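Local structure of protein glpG homolog (Haemophilus influenzae, 2NR9) at residues His56-His65 / Ala111-Val119; Gln7-Thr16 / Phe73-Arg82. The protein probably cuts transmembrane segments of other membrane proteins within the lipid bilayer, as a rhomboid-type serine protease with a serine-histidine dyad. The protein carries 2 engineered substitutions. All coordinates share one frame; numbering follows the deposited sequence.

Interaction 1 of 2, residues His56-His65 / Ala111-Val119; sequences HTLVHLSNLH and AFFGLSGVV. With PQE (3,6,12,15,18,21,24-heptaoxahexatriacontan-1-ol), chain F.
His56 to His65, leading into helix 63-84, packs against Phe112 to Leu115 just ahead of the nucleophile Ser116, a buried loop-to-loop contact beside the active site. One backbone bond joins the loops: Gly114 N donates to His56 O over 2.9 Å at 163°. Next to it, Phe112 turns a ring edge onto one face of His56, whose ring projects between its backbone N and carbonyl carbon (chi1 56°), a T-shaped pair with centroids 5.2 Å apart. Val59 CG1 lies over a face of the Phe113 ring, and CA of Gly114 sits 4.1 Å from the centroid of the His60 ring, a CH-pi contact. Gly114 opens the rhomboid Gly-Leu-Ser-Gly motif, in which Ser116 OG is hydrogen-bonded to His169 of the catalytic dyad. A water lies 2.8 Å from His65 NE2 and 2.6 Å from Ser116 OG, and also donates to Phe113 O; its place is consistent with the oxyanion hole, to which the corresponding histidine contributes in related rhomboids. Leu61 N holds the His65 ring at its edge, donating in plane to ND1 over 3.0 Å at 172°. A second water bridges His56 ND1 to Gly114 O. Asn63 N bonds weakly to PQE O71.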
# COMPACT_ATOMS: atom_id res chain seq x y z
N HIS A 56 10.43 5.19 0.48
CA HIS A 56 10.37 4.93 -0.96
C HIS A 56 8.93 4.93 -1.49
O HIS A 56 8.71 5.12 -2.69
CB HIS A 56 11.05 3.60 -1.29
CG HIS A 56 10.50 2.43 -0.53
ND1 HIS A 56 9.45 1.66 -0.99
CD2 HIS A 56 10.83 1.91 0.68
CE1 HIS A 56 9.19 0.70 -0.12
NE2 HIS A 56 10.00 0.84 0.91
N THR A 57 7.97 4.76 -0.59
CA THR A 57 6.55 4.68 -0.96
C THR A 57 5.91 6.04 -1.21
O THR A 57 4.78 6.11 -1.69
CB THR A 57 5.73 3.97 0.13
OG1 THR A 57 5.71 4.78 1.32
CG2 THR A 57 6.31 2.61 0.45
N LEU A 58 6.61 7.10 -0.84
CA LEU A 58 6.09 8.46 -0.97
C LEU A 58 6.49 9.16 -2.27
O LEU A 58 6.11 10.31 -2.50
CB LEU A 58 6.55 9.29 0.23
CG LEU A 58 5.73 9.31 1.53
CD1 LEU A 58 4.78 8.14 1.69
CD2 LEU A 58 6.63 9.50 2.75
N VAL A 59 7.30 8.49 -3.08
CA VAL A 59 7.76 9.06 -4.34
C VAL A 59 7.09 8.37 -5.53
O VAL A 59 6.97 7.14 -5.56
CB VAL A 59 9.30 8.95 -4.49
CG1 VAL A 59 9.76 9.60 -5.79
CG2 VAL A 59 10.00 9.59 -3.30
N HIS A 60 6.66 9.16 -6.51
CA HIS A 60 6.02 8.63 -7.69
C HIS A 60 6.71 9.08 -8.97
O HIS A 60 7.40 10.11 -8.99
CB HIS A 60 4.51 8.93 -7.68
CG HIS A 60 3.76 8.13 -6.66
ND1 HIS A 60 3.74 8.46 -5.32
CD2 HIS A 60 3.10 6.95 -6.76
CE1 HIS A 60 3.08 7.53 -4.65
NE2 HIS A 60 2.68 6.61 -5.50
N LEU A 61 6.58 8.29 -10.03
CA LEU A 61 7.34 8.52 -11.26
C LEU A 61 6.55 9.07 -12.45
O LEU A 61 7.13 9.44 -13.46
CB LEU A 61 8.08 7.24 -11.64
CG LEU A 61 8.89 6.62 -10.49
CD1 LEU A 61 9.47 5.26 -10.87
CD2 LEU A 61 9.99 7.57 -10.02
N SER A 62 5.22 9.13 -12.32
CA SER A 62 4.39 9.69 -13.37
C SER A 62 3.02 10.11 -12.83
O SER A 62 2.66 9.77 -11.70
CB SER A 62 4.22 8.71 -14.54
OG SER A 62 3.41 7.60 -14.16
N ASN A 63 2.28 10.86 -13.64
CA ASN A 63 0.95 11.34 -13.26
C ASN A 63 -0.06 10.20 -13.11
O ASN A 63 -0.95 10.25 -12.26
CB ASN A 63 0.43 12.38 -14.26
CG ASN A 63 1.29 13.64 -14.29
OD1 ASN A 63 1.24 14.42 -15.25
ND2 ASN A 63 2.08 13.85 -13.25
N LEU A 64 0.06 9.18 -13.96
CA LEU A 64 -0.82 8.01 -13.88
C LEU A 64 -0.39 7.12 -12.72
O LEU A 64 -1.23 6.54 -12.02
CB LEU A 64 -0.78 7.21 -15.19
CG LEU A 64 -1.49 7.82 -16.40
CD1 LEU A 64 -1.21 7.01 -17.66
CD2 LEU A 64 -2.99 7.92 -16.14
N HIS A 65 0.91 7.02 -12.52
CA HIS A 65 1.44 6.23 -11.43
C HIS A 65 0.80 6.68 -10.12
O HIS A 65 0.11 5.90 -9.45
CB HIS A 65 2.97 6.38 -11.39
CG HIS A 65 3.64 5.49 -10.39
ND1 HIS A 65 4.75 5.88 -9.67
CD2 HIS A 65 3.30 4.26 -9.92
CE1 HIS A 65 5.10 4.91 -8.85
NE2 HIS A 65 4.24 3.92 -8.97
N ALA A 111 16.17 0.38 -6.85
CA ALA A 111 15.62 1.34 -7.81
C ALA A 111 14.11 1.19 -8.00
O ALA A 111 13.65 0.73 -9.05
CB ALA A 111 16.35 1.25 -9.15
N PHE A 112 13.35 1.62 -7.00
CA PHE A 112 11.90 1.55 -7.06
C PHE A 112 11.29 2.59 -6.13
O PHE A 112 11.86 2.93 -5.10
CB PHE A 112 11.42 0.14 -6.68
CG PHE A 112 11.87 -0.31 -5.32
CD1 PHE A 112 11.10 -0.04 -4.20
CD2 PHE A 112 13.04 -1.04 -5.17
CE1 PHE A 112 11.50 -0.48 -2.95
CE2 PHE A 112 13.44 -1.48 -3.93
CZ PHE A 112 12.67 -1.20 -2.81
N PHE A 113 10.12 3.09 -6.52
CA PHE A 113 9.40 4.10 -5.75
C PHE A 113 7.91 3.91 -5.93
O PHE A 113 7.46 3.46 -6.98
CB PHE A 113 9.75 5.51 -6.26
CG PHE A 113 11.14 5.96 -5.91
CD1 PHE A 113 12.09 6.11 -6.90
CD2 PHE A 113 11.47 6.29 -4.61
CE1 PHE A 113 13.35 6.56 -6.59
CE2 PHE A 113 12.73 6.74 -4.30
CZ PHE A 113 13.67 6.87 -5.29
N GLY A 114 7.13 4.37 -4.95
CA GLY A 114 5.68 4.30 -5.09
C GLY A 114 4.93 3.52 -4.04
O GLY A 114 5.47 2.61 -3.41
N LEU A 115 3.63 3.78 -3.99
CA LEU A 115 2.73 3.23 -3.00
C LEU A 115 2.00 1.93 -3.44
O LEU A 115 1.19 1.39 -2.68
CB LEU A 115 1.69 4.31 -2.64
CG LEU A 115 0.85 4.20 -1.37
CD1 LEU A 115 1.73 4.32 -0.14
CD2 LEU A 115 -0.23 5.30 -1.36
N SER A 116 2.29 1.42 -4.64
CA SER A 116 1.57 0.24 -5.15
C SER A 116 1.73 -1.05 -4.33
O SER A 116 0.81 -1.86 -4.25
CB SER A 116 1.86 -0.01 -6.64
OG SER A 116 3.24 -0.22 -6.87
N GLY A 117 2.87 -1.21 -3.68
CA GLY A 117 3.09 -2.36 -2.80
C GLY A 117 2.17 -2.28 -1.59
O GLY A 117 1.70 -3.30 -1.09
N VAL A 118 1.93 -1.06 -1.11
CA VAL A 118 1.02 -0.83 0.01
C VAL A 118 -0.43 -1.01 -0.44
O VAL A 118 -1.26 -1.58 0.28
CB VAL A 118 1.21 0.57 0.63
CG1 VAL A 118 0.20 0.80 1.75
CG2 VAL A 118 2.63 0.73 1.16
N VAL A 119 -0.72 -0.58 -1.67
CA VAL A 119 -2.06 -0.70 -2.24
C VAL A 119 -2.49 -2.17 -2.28
O VAL A 119 -3.58 -2.51 -1.84
CB VAL A 119 -2.13 -0.08 -3.67
CG1 VAL A 119 -3.47 -0.36 -4.30
CG2 VAL A 119 -1.88 1.42 -3.62
O47 PQE F . 3.60 16.88 -15.69
C68 PQE F . 3.75 15.68 -16.47
C52 PQE F . 4.55 14.65 -15.67
O70 PQE F . 4.67 13.45 -16.43
C55 PQE F . 3.67 12.49 -16.09
C58 PQE F . 3.62 11.39 -17.14
O71 PQE F . 2.37 10.70 -17.05
C61 PQE F . 1.56 10.90 -18.21
C62 PQE F . 1.75 12.32 -18.72
C63 PQE F . 0.42 12.95 -19.10
C66 PQE F . -0.70 12.50 -18.17
C67 PQE F . -0.96 13.53 -17.08
O72 PQE F . -1.94 13.02 -16.17
C65 PQE F . -2.23 13.95 -15.13
C64 PQE F . -3.20 13.33 -14.12
O73 PQE F . -3.30 14.16 -12.97
C60 PQE F . -2.03 14.41 -12.37
C59 PQE F . -2.16 14.32 -10.85
O74 PQE F . -0.93 14.73 -10.24
C57 PQE F . -0.81 14.24 -8.90
C56 PQE F . -2.15 14.35 -8.18
O75 PQE F . -2.67 13.04 -7.92
C54 PQE F . -4.10 13.05 -7.87
C53 PQE F . -4.60 11.76 -7.21
O76 PQE F . -5.61 12.06 -6.26
C51 PQE F . -6.70 11.14 -6.33
C50 PQE F . -7.65 11.36 -5.16
C49 PQE F . -8.60 10.17 -4.99
C48 PQE F . -10.06 10.62 -5.01
C47 PQE F . -10.99 9.41 -4.94
C46 PQE F . -11.84 9.29 -6.20
C45 PQE F . -12.41 7.88 -6.35
C44 PQE F . -13.03 7.68 -7.73
C43 PQE F . -13.74 6.33 -7.82
C42 PQE F . -15.17 6.49 -8.33
C41 PQE F . -15.56 5.36 -9.27
C40 PQE F . -16.28 5.90 -10.50
O HOH W 1 8.12 1.58 -3.27
O HOH W 2 4.74 1.85 -7.18

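Interaction 2 of 2, residues Gln7-Thr16 / Phe73-Arg82; sequences QQGKITLILT and FFIFGGMIER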
# COMPACT_ATOMS: atom_id res chain seq x y z
N GLN A 7 -15.18 12.95 7.30
CA GLN A 7 -15.70 11.60 7.15
C GLN A 7 -14.56 10.59 6.99
O GLN A 7 -14.44 9.65 7.77
CB GLN A 7 -16.64 11.53 5.94
CG GLN A 7 -17.32 10.18 5.75
CD GLN A 7 -18.23 10.16 4.54
OE1 GLN A 7 -18.07 10.95 3.61
NE2 GLN A 7 -19.18 9.23 4.53
N GLN A 8 -13.73 10.81 5.97
CA GLN A 8 -12.61 9.91 5.69
C GLN A 8 -11.61 9.86 6.84
O GLN A 8 -11.66 10.68 7.77
CB GLN A 8 -11.91 10.30 4.38
CG GLN A 8 -12.71 9.97 3.11
CD GLN A 8 -13.95 10.83 2.94
OE1 GLN A 8 -14.86 10.48 2.19
NE2 GLN A 8 -14.00 11.96 3.63
N GLY A 9 -10.71 8.89 6.79
CA GLY A 9 -9.72 8.71 7.84
C GLY A 9 -8.62 9.75 7.82
O GLY A 9 -8.18 10.19 6.75
N LYS A 10 -8.15 10.12 9.01
CA LYS A 10 -7.08 11.10 9.15
C LYS A 10 -5.73 10.58 8.63
O LYS A 10 -4.99 11.32 7.99
CB LYS A 10 -6.96 11.54 10.61
CG LYS A 10 -8.18 12.31 11.11
CD LYS A 10 -8.05 12.67 12.58
CE LYS A 10 -9.26 13.46 13.06
NZ LYS A 10 -9.15 13.86 14.49
N ILE A 11 -5.43 9.31 8.90
CA ILE A 11 -4.17 8.73 8.42
C ILE A 11 -4.18 8.60 6.89
O ILE A 11 -3.20 8.94 6.23
CB ILE A 11 -3.89 7.36 9.07
CG1 ILE A 11 -3.73 7.51 10.59
CG2 ILE A 11 -2.63 6.73 8.47
CD1 ILE A 11 -2.52 8.35 11.02
N THR A 12 -5.29 8.09 6.35
CA THR A 12 -5.45 7.98 4.89
C THR A 12 -5.19 9.34 4.26
O THR A 12 -4.38 9.46 3.33
CB THR A 12 -6.90 7.57 4.53
OG1 THR A 12 -7.19 6.28 5.07
CG2 THR A 12 -7.08 7.54 3.03
N LEU A 13 -5.88 10.35 4.76
CA LEU A 13 -5.74 11.71 4.27
C LEU A 13 -4.31 12.23 4.38
O LEU A 13 -3.79 12.80 3.43
CB LEU A 13 -6.72 12.65 4.98
CG LEU A 13 -8.17 12.47 4.52
CD1 LEU A 13 -9.14 13.13 5.48
CD2 LEU A 13 -8.34 13.01 3.11
N ILE A 14 -3.68 12.04 5.53
CA ILE A 14 -2.30 12.48 5.72
C ILE A 14 -1.33 11.83 4.72
O ILE A 14 -0.44 12.50 4.18
CB ILE A 14 -1.78 12.21 7.15
CG1 ILE A 14 -2.41 13.19 8.14
CG2 ILE A 14 -0.26 12.35 7.19
CD1 ILE A 14 -1.91 13.03 9.57
N LEU A 15 -1.49 10.53 4.49
CA LEU A 15 -0.62 9.80 3.57
C LEU A 15 -0.86 10.20 2.11
O LEU A 15 0.09 10.33 1.33
CB LEU A 15 -0.77 8.28 3.75
CG LEU A 15 -0.20 7.72 5.06
CD1 LEU A 15 -0.58 6.25 5.24
CD2 LEU A 15 1.32 7.90 5.10
N THR A 16 -2.11 10.40 1.76
CA THR A 16 -2.44 10.83 0.40
C THR A 16 -1.86 12.22 0.14
O THR A 16 -1.14 12.44 -0.84
CB THR A 16 -3.95 10.83 0.18
OG1 THR A 16 -4.48 9.53 0.48
CG2 THR A 16 -4.29 11.20 -1.26
N PHE A 73 -5.69 3.68 -2.98
CA PHE A 73 -5.34 3.79 -1.56
C PHE A 73 -6.34 4.65 -0.79
O PHE A 73 -6.67 4.36 0.35
CB PHE A 73 -3.92 4.35 -1.36
CG PHE A 73 -3.51 4.49 0.10
CD1 PHE A 73 -3.09 3.38 0.82
CD2 PHE A 73 -3.56 5.72 0.74
CE1 PHE A 73 -2.71 3.50 2.16
CE2 PHE A 73 -3.19 5.84 2.08
CZ PHE A 73 -2.76 4.74 2.78
N PHE A 74 -6.81 5.73 -1.41
CA PHE A 74 -7.74 6.61 -0.73
C PHE A 74 -9.05 5.87 -0.44
O PHE A 74 -9.54 5.89 0.69
CB PHE A 74 -8.00 7.88 -1.53
CG PHE A 74 -8.78 8.93 -0.77
CD1 PHE A 74 -8.14 9.77 0.13
CD2 PHE A 74 -10.14 9.06 -0.95
CE1 PHE A 74 -8.85 10.72 0.85
CE2 PHE A 74 -10.86 10.01 -0.24
CZ PHE A 74 -10.21 10.84 0.66
N ILE A 75 -9.56 5.17 -1.44
CA ILE A 75 -10.78 4.41 -1.30
C ILE A 75 -10.67 3.24 -0.32
O ILE A 75 -11.42 3.17 0.65
CB ILE A 75 -11.27 3.86 -2.66
CG1 ILE A 75 -11.73 5.00 -3.57
CG2 ILE A 75 -12.40 2.86 -2.45
CD1 ILE A 75 -12.33 4.53 -4.89
N PHE A 76 -9.71 2.34 -0.55
CA PHE A 76 -9.59 1.14 0.28
C PHE A 76 -8.79 1.32 1.58
O PHE A 76 -9.06 0.65 2.57
CB PHE A 76 -9.09 -0.06 -0.54
CG PHE A 76 -10.04 -0.44 -1.66
CD1 PHE A 76 -9.90 0.12 -2.92
CD2 PHE A 76 -11.11 -1.30 -1.43
CE1 PHE A 76 -10.79 -0.19 -3.95
CE2 PHE A 76 -12.00 -1.63 -2.45
CZ PHE A 76 -11.84 -1.07 -3.71
N GLY A 77 -7.80 2.21 1.55
CA GLY A 77 -7.08 2.56 2.76
C GLY A 77 -8.08 3.22 3.69
O GLY A 77 -8.06 2.99 4.91
N GLY A 78 -8.98 4.01 3.11
CA GLY A 78 -10.04 4.68 3.86
C GLY A 78 -11.02 3.69 4.47
O GLY A 78 -11.38 3.82 5.64
N MET A 79 -11.47 2.72 3.68
CA MET A 79 -12.34 1.67 4.21
C MET A 79 -11.73 1.04 5.45
O MET A 79 -12.41 0.85 6.45
CB MET A 79 -12.59 0.57 3.18
CG MET A 79 -13.49 0.95 2.04
SD MET A 79 -13.91 -0.50 1.05
CE MET A 79 -14.78 0.27 -0.32
N ILE A 80 -10.46 0.66 5.35
CA ILE A 80 -9.75 0.05 6.47
C ILE A 80 -9.73 0.96 7.68
O ILE A 80 -10.05 0.55 8.79
CB ILE A 80 -8.29 -0.34 6.09
CG1 ILE A 80 -8.28 -1.46 5.05
CG2 ILE A 80 -7.51 -0.77 7.33
CD1 ILE A 80 -6.89 -1.94 4.68
N GLU A 81 -9.35 2.22 7.47
CA GLU A 81 -9.29 3.16 8.57
C GLU A 81 -10.65 3.34 9.25
O GLU A 81 -10.76 3.28 10.47
CB GLU A 81 -8.76 4.51 8.11
CG GLU A 81 -8.66 5.52 9.24
CD GLU A 81 -7.71 6.64 8.92
OE1 GLU A 81 -7.46 6.89 7.73
OE2 GLU A 81 -7.19 7.27 9.87
N ARG A 82 -11.69 3.54 8.45
CA ARG A 82 -13.04 3.75 8.98
C ARG A 82 -13.64 2.49 9.59
O ARG A 82 -14.53 2.56 10.43
CB ARG A 82 -13.97 4.31 7.91
CG ARG A 82 -13.74 5.78 7.60
CD ARG A 82 -14.74 6.30 6.56
NE ARG A 82 -14.45 5.83 5.21
CZ ARG A 82 -15.04 4.78 4.63
NH1 ARG A 82 -15.99 4.11 5.28
NH2 ARG A 82 -14.71 4.43 3.40
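Glu81 OE1 is gripped twice by Thr12, whose backbone N donates to it over 2.8 Å at 166° while its hydroxyl OG1 donates over 2.7 Å, meeting the oxygen nearly along its C-O bond. The other carboxylate oxygen, OE2, offers its syn lone pair to Ile11 N at 2.9 Å and is also hydrogen-bonded to Ser86, so both oxygens have partners and the group's rotation is fixed. The carboxylate thus answers N-H groups in the first turn of helix 10-27, where the helix end would probably favour its charged form. CG of Glu81 stands anti to its own backbone N (chi1 -179°), and the extended chain carries the acid across to the neighbouring helix. There it lies against Gly9, the N-cap residue, whose lack of a side chain lets the carboxylate come close.

Thr12 is also a knob, seated in a hole formed by Phe73, Gly77, Gly78 and Glu81; the two glycines keep the helix surface low beneath it. Around this polar centre the contact turns apolar. In one of its two conformers, Leu13 brings CD2 to the edge of the Phe74 ring, and Gln8, bent at chi2, brings CG to 3.6 Å from Phe74 CZ. Leu15 CD1 is likewise 3.6 Å from Phe73 CZ. Thr16 OG1 bonds back to Thr12 O at 2.9 Å, with the hydroxyl at the edges of both phenylalanine rings.

The axes of helices 10-16 and 73-82 run antiparallel at 152°, 8.9 Å apart at closest, with helix 86-108 covering Thr12 and Glu81 through Leu89 and helix 116-131 packing on Phe76 and Ile80.

In the fold
Both interactions use helix 63-84: interaction 1 at its start and the loop before it, interaction 2 near its other end. Their centres are about 17 Å apart, yet they touch, since Leu115 CD2 of the active-site loop packs 3.7 Å from Phe73 CG. Interaction 1 is buried, and joins loops by a backbone bond, aromatic and CH-pi contacts and two bridging waters, one of them bonded to the nucleophile. Interaction 2 is only partly buried and pairs two antiparallel helices towards the predicted cytoplasmic side, where a carboxylate satisfies backbone N-H groups at a helix start. One contact lies at the nucleophile and borders the catalytic centre, whereas the other joins helix 10-27 to helix 63-84.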